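Local atomic coordinates of alanine racemase (Enterococcus faecalis, PDB entry 3E6E), a protein that belongs to the alanine racemase family, pairing an N-terminal TIM-type barrel domain with a C-terminal domain built mainly of beta strands. Residues Y93-I98 and L116-P121; P126-L131 and E160-G165. The protein carries 1 engineered substitution. All blocks are in the same frame, centred on the assembly; numbering follows the deposited sequence.

Both contacts lie in the N-terminal barrel domain and follow each other along the chain, interaction 1 closing before interaction 2 opens, with their centres about 12 Å apart. Interaction 1 joins the start of helix 94-99 to the residues that follow helix 109-117 on the outside of the barrel, whereas interaction 2 lays strand 129-132 and the residues before it along the loop that leads into strand 165-167. They meet at Glu-160, whose OE1 lies 3.1 Å from Leu-119 O and whose CG packs against Thr-120 O. Phe-161 also touches Leu-119. In interaction 2 the side chain of His-130 is about 10 Å from a bound DCS.

Interaction 1. Residues Y93-I98 and L116-P121; sequences YVPLLI and LQQLTP
Gln-118 reaches across from just beyond helix 109-117 to the first turn of helix 94-99. Its CB points toward that helix, and CG takes the crowded position between backbone N and carbonyl carbon (chi1 48°), from which the chain runs out extended. CG only grazes Val-94 CB, but the amide carbon CD comes to 3.5 Å from Val-94 CG2. OE1 settles against carbon, 3.2 Å from Val-94 CB and 3.3 Å from Pro-95 CD, while NE2 lies near CG2 of the valine and gives a weak hydrogen bond to Leu-91 O. The amide therefore rests on the first two residues of the helix, Val-94 and Pro-95. Helices 94-99 and 109-117 are successive outer helices of the TIM-type barrel, joined through strand 103-106, so the contact ties the start of one helix to the residues that follow the next. Deeper in, the interface is wholly apolar. Val-94 holds CG1 anti to its backbone N (chi1 -174°), placing this methyl 3.8 Å from Leu-119 CD2, the two side chains crossing at about a right angle. One turn along, Ile-98 CD1 approaches the same leucine methyl, Leu-119 CD2, at 4.2 Å.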
loop_
_atom_site.group_PDB
_atom_site.type_symbol
_atom_site.label_atom_id
_atom_site.label_comp_id
_atom_site.label_asym_id
_atom_site.label_seq_id
_atom_site.Cartn_x
_atom_site.Cartn_y
_atom_site.Cartn_z
ATOM N N TYR A 93 -14.693 12.619 -19.497
ATOM C CA TYR A 93 -14.335 13.722 -18.600
ATOM C C TYR A 93 -13.694 14.940 -19.268
ATOM O O TYR A 93 -13.075 15.771 -18.596
ATOM C CB TYR A 93 -13.411 13.209 -17.488
ATOM C CG TYR A 93 -13.918 11.949 -16.818
ATOM C CD1 TYR A 93 -13.182 10.760 -16.878
ATOM C CD2 TYR A 93 -15.154 11.926 -16.168
ATOM C CE1 TYR A 93 -13.668 9.580 -16.307
ATOM C CE2 TYR A 93 -15.649 10.750 -15.597
ATOM C CZ TYR A 93 -14.902 9.585 -15.672
ATOM O OH TYR A 93 -15.390 8.424 -15.134
ATOM N N VAL A 94 -13.849 15.054 -20.584
ATOM C CA VAL A 94 -13.291 16.192 -21.315
ATOM C C VAL A 94 -13.802 17.512 -20.724
ATOM O O VAL A 94 -13.034 18.471 -20.570
ATOM C CB VAL A 94 -13.659 16.132 -22.811
ATOM C CG1 VAL A 94 -12.940 17.240 -23.562
ATOM C CG2 VAL A 94 -13.277 14.790 -23.379
ATOM N N PRO A 95 -15.105 17.580 -20.387
ATOM C CA PRO A 95 -15.653 18.810 -19.812
ATOM C C PRO A 95 -14.991 19.194 -18.493
ATOM O O PRO A 95 -14.881 20.376 -18.176
ATOM C CB PRO A 95 -17.153 18.507 -19.680
ATOM C CG PRO A 95 -17.223 17.037 -19.631
ATOM C CD PRO A 95 -16.179 16.600 -20.624
ATOM N N LEU A 96 -14.538 18.214 -17.718
ATOM C CA LEU A 96 -13.864 18.552 -16.471
ATOM C C LEU A 96 -12.497 19.119 -16.847
ATOM O O LEU A 96 -12.017 20.076 -16.234
ATOM C CB LEU A 96 -13.700 17.324 -15.569
ATOM C CG LEU A 96 -14.958 16.620 -15.046
ATOM C CD1 LEU A 96 -14.536 15.526 -14.078
ATOM C CD2 LEU A 96 -15.889 17.598 -14.349
ATOM N N LEU A 97 -11.875 18.529 -17.866
ATOM C CA LEU A 97 -10.580 18.999 -18.347
ATOM C C LEU A 97 -10.663 20.509 -18.592
ATOM O O LEU A 97 -9.781 21.276 -18.179
ATOM C CB LEU A 97 -10.219 18.282 -19.643
ATOM C CG LEU A 97 -10.065 16.770 -19.498
ATOM C CD1 LEU A 97 -9.856 16.114 -20.848
ATOM C CD2 LEU A 97 -8.890 16.488 -18.592
ATOM N N ILE A 98 -11.737 20.921 -19.267
ATOM C CA ILE A 98 -11.992 22.324 -19.575
ATOM C C ILE A 98 -12.252 23.074 -18.264
ATOM O O ILE A 98 -11.753 24.188 -18.051
ATOM C CB ILE A 98 -13.242 22.464 -20.517
ATOM C CG1 ILE A 98 -12.977 21.763 -21.861
ATOM C CG2 ILE A 98 -13.606 23.928 -20.727
ATOM C CD1 ILE A 98 -11.794 22.302 -22.651
ATOM N N LEU A 116 -13.330 16.218 -29.966
ATOM C CA LEU A 116 -13.760 17.357 -30.763
ATOM C C LEU A 116 -15.283 17.471 -30.732
ATOM O O LEU A 116 -15.834 18.564 -30.636
ATOM C CB LEU A 116 -13.247 17.189 -32.200
ATOM C CG LEU A 116 -13.534 18.244 -33.272
ATOM C CD1 LEU A 116 -14.981 18.130 -33.734
ATOM C CD2 LEU A 116 -13.242 19.630 -32.723
ATOM N N GLN A 117 -15.955 16.329 -30.812
ATOM C CA GLN A 117 -17.408 16.290 -30.777
ATOM C C GLN A 117 -17.917 17.138 -29.623
ATOM O O GLN A 117 -18.630 18.114 -29.832
ATOM C CB GLN A 117 -17.893 14.855 -30.575
ATOM C CG GLN A 117 -17.567 13.905 -31.700
ATOM C CD GLN A 117 -18.697 13.786 -32.695
ATOM O OE1 GLN A 117 -19.142 14.781 -33.261
ATOM N NE2 GLN A 117 -19.168 12.562 -32.915
ATOM N N GLN A 118 -17.536 16.765 -28.405
ATOM C CA GLN A 118 -17.990 17.473 -27.214
ATOM C C GLN A 118 -17.348 18.822 -26.936
ATOM O O GLN A 118 -17.570 19.404 -25.875
ATOM C CB GLN A 118 -17.856 16.572 -25.977
ATOM C CG GLN A 118 -16.521 15.857 -25.827
ATOM C CD GLN A 118 -16.528 14.826 -24.699
ATOM O OE1 GLN A 118 -16.654 15.172 -23.519
ATOM N NE2 GLN A 118 -16.394 13.552 -25.063
ATOM N N LEU A 119 -16.563 19.322 -27.886
ATOM C CA LEU A 119 -15.917 20.618 -27.726
ATOM C C LEU A 119 -16.659 21.687 -28.518
ATOM O O LEU A 119 -16.998 21.487 -29.689
ATOM C CB LEU A 119 -14.466 20.548 -28.191
ATOM C CG LEU A 119 -13.541 19.671 -27.354
ATOM C CD1 LEU A 119 -12.158 19.675 -27.976
ATOM C CD2 LEU A 119 -13.490 20.185 -25.920
ATOM N N THR A 120 -16.909 22.820 -27.868
ATOM C CA THR A 120 -17.617 23.935 -28.491
ATOM C C THR A 120 -16.659 24.798 -29.294
ATOM O O THR A 120 -15.674 25.299 -28.756
ATOM C CB THR A 120 -18.303 24.824 -27.441
ATOM O OG1 THR A 120 -19.361 24.089 -26.811
ATOM C CG2 THR A 120 -18.871 26.077 -28.095
ATOM N N PRO A 121 -16.958 25.000 -30.589
ATOM C CA PRO A 121 -16.153 25.798 -31.519
ATOM C C PRO A 121 -15.377 26.932 -30.864
ATOM O O PRO A 121 -14.149 26.981 -30.959
ATOM C CB PRO A 121 -17.187 26.304 -32.512
ATOM C CG PRO A 121 -18.095 25.130 -32.628
ATOM C CD PRO A 121 -18.274 24.692 -31.183
#

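Interaction 2. Residues P126-L131 and E160-G165; sequences PLRVHL and EFLWEG
The imidazole of His-130 has Gly-165 N over the centre of one face, with Glu-164 C on that face nearer the rim. At its edge, His-130 NE2 donates to Glu-164 OE1 (3.2 Å) in a nearly straight bond that meets the carboxylate from above its plane, the two planes standing 84° apart; ND1 is hydrogen-bonded to His-203. The Arg-128 guanidinium carries Leu-162 CD2 over one face; at its edge Arg-128 NE and Glu-164 OE2 form a salt bridge of 2.6 Å whose hydrogen bond is poorly aligned and weak, the planes 65° apart. Ser-103 OG also bonds Glu-164 OE1, and these partners together probably favour a charged carboxylate. Leu-127 CD2 lies at the edge of the Phe-161 ring, 3.7 Å from Phe-161 CD1. Leu-131 crosses the Trp-163 indole at about a right angle, its CD1 4.0 Å from Trp-163 CD1. Between the backbones, Leu-127 N binds Glu-160 O and Leu-131 N binds Gly-165 O (2.9 Å). Where the register shifts by one, Val-129 O receives Glu-164 N and Gly-165 N, each weakly. Leu-127 and Phe-161 form an isolated bridge; His-130 and Gly-165 begin the parallel pairing of strands 129-132 and 165-167, a beta-alpha-beta crossover through helix 145-158. Strand 103-106 bonds the other edge of strand 129-132, while Trp-163 and Phe-161 pack on Val-155 of helix 145-158, and Phe-161 reaches Leu-112 and Leu-116 of helix 109-117.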
loop_
_atom_site.group_PDB
_atom_site.type_symbol
_atom_site.label_atom_id
_atom_site.label_comp_id
_atom_site.label_asym_id
_atom_site.label_seq_id
_atom_site.Cartn_x
_atom_site.Cartn_y
_atom_site.Cartn_z
ATOM N N PRO A 126 -9.699 26.460 -24.894
ATOM C CA PRO A 126 -9.131 25.401 -25.739
ATOM C C PRO A 126 -8.651 24.222 -24.920
ATOM O O PRO A 126 -8.257 24.382 -23.767
ATOM C CB PRO A 126 -7.958 26.089 -26.430
ATOM C CG PRO A 126 -8.346 27.528 -26.429
ATOM C CD PRO A 126 -8.938 27.705 -25.059
ATOM N N LEU A 127 -8.678 23.039 -25.523
ATOM C CA LEU A 127 -8.231 21.837 -24.847
ATOM C C LEU A 127 -6.718 21.752 -24.985
ATOM O O LEU A 127 -6.207 21.424 -26.059
ATOM C CB LEU A 127 -8.871 20.591 -25.466
ATOM C CG LEU A 127 -8.453 19.246 -24.843
ATOM C CD1 LEU A 127 -9.035 19.133 -23.446
ATOM C CD2 LEU A 127 -8.932 18.089 -25.702
ATOM N N ARG A 128 -6.010 22.062 -23.899
ATOM C CA ARG A 128 -4.547 22.023 -23.874
ATOM C C ARG A 128 -4.110 20.558 -23.963
ATOM O O ARG A 128 -4.159 19.840 -22.966
ATOM C CB ARG A 128 -4.033 22.645 -22.566
ATOM C CG ARG A 128 -4.899 23.800 -22.050
ATOM C CD ARG A 128 -4.380 24.376 -20.730
ATOM N NE ARG A 128 -3.481 25.520 -20.890
ATOM C CZ ARG A 128 -3.886 26.765 -21.139
ATOM N NH1 ARG A 128 -5.179 27.030 -21.257
ATOM N NH2 ARG A 128 -2.999 27.747 -21.265
ATOM N N VAL A 129 -3.691 20.117 -25.151
ATOM C CA VAL A 129 -3.275 18.727 -25.352
ATOM C C VAL A 129 -1.788 18.534 -25.593
ATOM O O VAL A 129 -1.119 19.402 -26.121
ATOM C CB VAL A 129 -4.007 18.055 -26.557
ATOM C CG1 VAL A 129 -5.479 18.436 -26.568
ATOM C CG2 VAL A 129 -3.328 18.429 -27.853
ATOM N N HIS A 130 -1.288 17.372 -25.195
ATOM C CA HIS A 130 0.107 16.999 -25.388
ATOM C C HIS A 130 0.044 15.677 -26.149
ATOM O O HIS A 130 -0.638 14.735 -25.717
ATOM C CB HIS A 130 0.815 16.806 -24.041
ATOM C CG HIS A 130 1.183 18.085 -23.354
ATOM N ND1 HIS A 130 2.490 18.491 -23.189
ATOM C CD2 HIS A 130 0.418 19.042 -22.774
ATOM C CE1 HIS A 130 2.513 19.640 -22.536
ATOM N NE2 HIS A 130 1.269 19.996 -22.272
ATOM N N LEU A 131 0.729 15.610 -27.287
ATOM C CA LEU A 131 0.719 14.403 -28.105
ATOM C C LEU A 131 1.866 13.474 -27.762
ATOM O O LEU A 131 3.014 13.755 -28.085
ATOM C CB LEU A 131 0.770 14.784 -29.591
ATOM C CG LEU A 131 -0.549 15.103 -30.309
ATOM C CD1 LEU A 131 -1.442 15.933 -29.428
ATOM C CD2 LEU A 131 -0.247 15.839 -31.615
ATOM N N GLU A 160 -10.703 24.233 -31.242
ATOM C CA GLU A 160 -11.118 23.863 -29.894
ATOM C C GLU A 160 -9.959 23.261 -29.106
ATOM O O GLU A 160 -10.009 23.174 -27.880
ATOM C CB GLU A 160 -12.287 22.878 -29.945
ATOM C CG GLU A 160 -13.595 23.491 -30.418
ATOM C CD GLU A 160 -14.023 22.972 -31.777
ATOM O OE1 GLU A 160 -15.234 22.734 -31.969
ATOM O OE2 GLU A 160 -13.148 22.804 -32.653
ATOM N N PHE A 161 -8.917 22.848 -29.820
ATOM C CA PHE A 161 -7.727 22.302 -29.187
ATOM C C PHE A 161 -6.704 23.431 -29.081
ATOM O O PHE A 161 -6.983 24.569 -29.449
ATOM C CB PHE A 161 -7.132 21.182 -30.052
ATOM C CG PHE A 161 -8.060 20.022 -30.285
ATOM C CD1 PHE A 161 -8.412 19.169 -29.241
ATOM C CD2 PHE A 161 -8.570 19.769 -31.550
ATOM C CE1 PHE A 161 -9.253 18.087 -29.456
ATOM C CE2 PHE A 161 -9.415 18.687 -31.774
ATOM C CZ PHE A 161 -9.757 17.844 -30.725
ATOM N N LEU A 162 -5.519 23.103 -28.574
ATOM C CA LEU A 162 -4.431 24.068 -28.485
ATOM C C LEU A 162 -3.093 23.425 -28.837
ATOM O O LEU A 162 -2.262 24.030 -29.515
ATOM C CB LEU A 162 -4.368 24.678 -27.084
ATOM C CG LEU A 162 -3.128 25.514 -26.761
ATOM C CD1 LEU A 162 -2.901 26.573 -27.830
ATOM C CD2 LEU A 162 -3.251 26.151 -25.387
ATOM N N TRP A 163 -2.893 22.196 -28.373
ATOM C CA TRP A 163 -1.613 21.517 -28.531
ATOM C C TRP A 163 -0.397 22.117 -27.833
ATOM O O TRP A 163 0.456 22.735 -28.473
ATOM C CB TRP A 163 -1.259 21.376 -30.013
ATOM C CG TRP A 163 -0.019 20.574 -30.260
ATOM C CD1 TRP A 163 0.385 19.457 -29.586
ATOM C CD2 TRP A 163 0.983 20.824 -31.252
ATOM N NE1 TRP A 163 1.575 18.999 -30.098
ATOM C CE2 TRP A 163 1.964 19.821 -31.123
ATOM C CE3 TRP A 163 1.152 21.799 -32.243
ATOM C CZ2 TRP A 163 3.091 19.765 -31.941
ATOM C CZ3 TRP A 163 2.271 21.740 -33.053
ATOM C CH2 TRP A 163 3.225 20.731 -32.897
ATOM N N GLU A 164 -0.321 21.930 -26.520
ATOM C CA GLU A 164 0.679 22.572 -25.708
ATOM C C GLU A 164 2.034 21.950 -25.938
ATOM O O GLU A 164 3.054 22.596 -25.706
ATOM C CB GLU A 164 0.299 22.452 -24.244
ATOM C CG GLU A 164 0.240 23.764 -23.528
ATOM C CD GLU A 164 -0.377 23.617 -22.172
ATOM O OE1 GLU A 164 0.217 22.911 -21.325
ATOM O OE2 GLU A 164 -1.464 24.200 -21.965
ATOM N N GLY A 165 2.063 20.697 -26.384
ATOM C CA GLY A 165 3.357 20.080 -26.620
ATOM C C GLY A 165 3.404 18.646 -27.093
ATOM O O GLY A 165 2.381 17.993 -27.263
#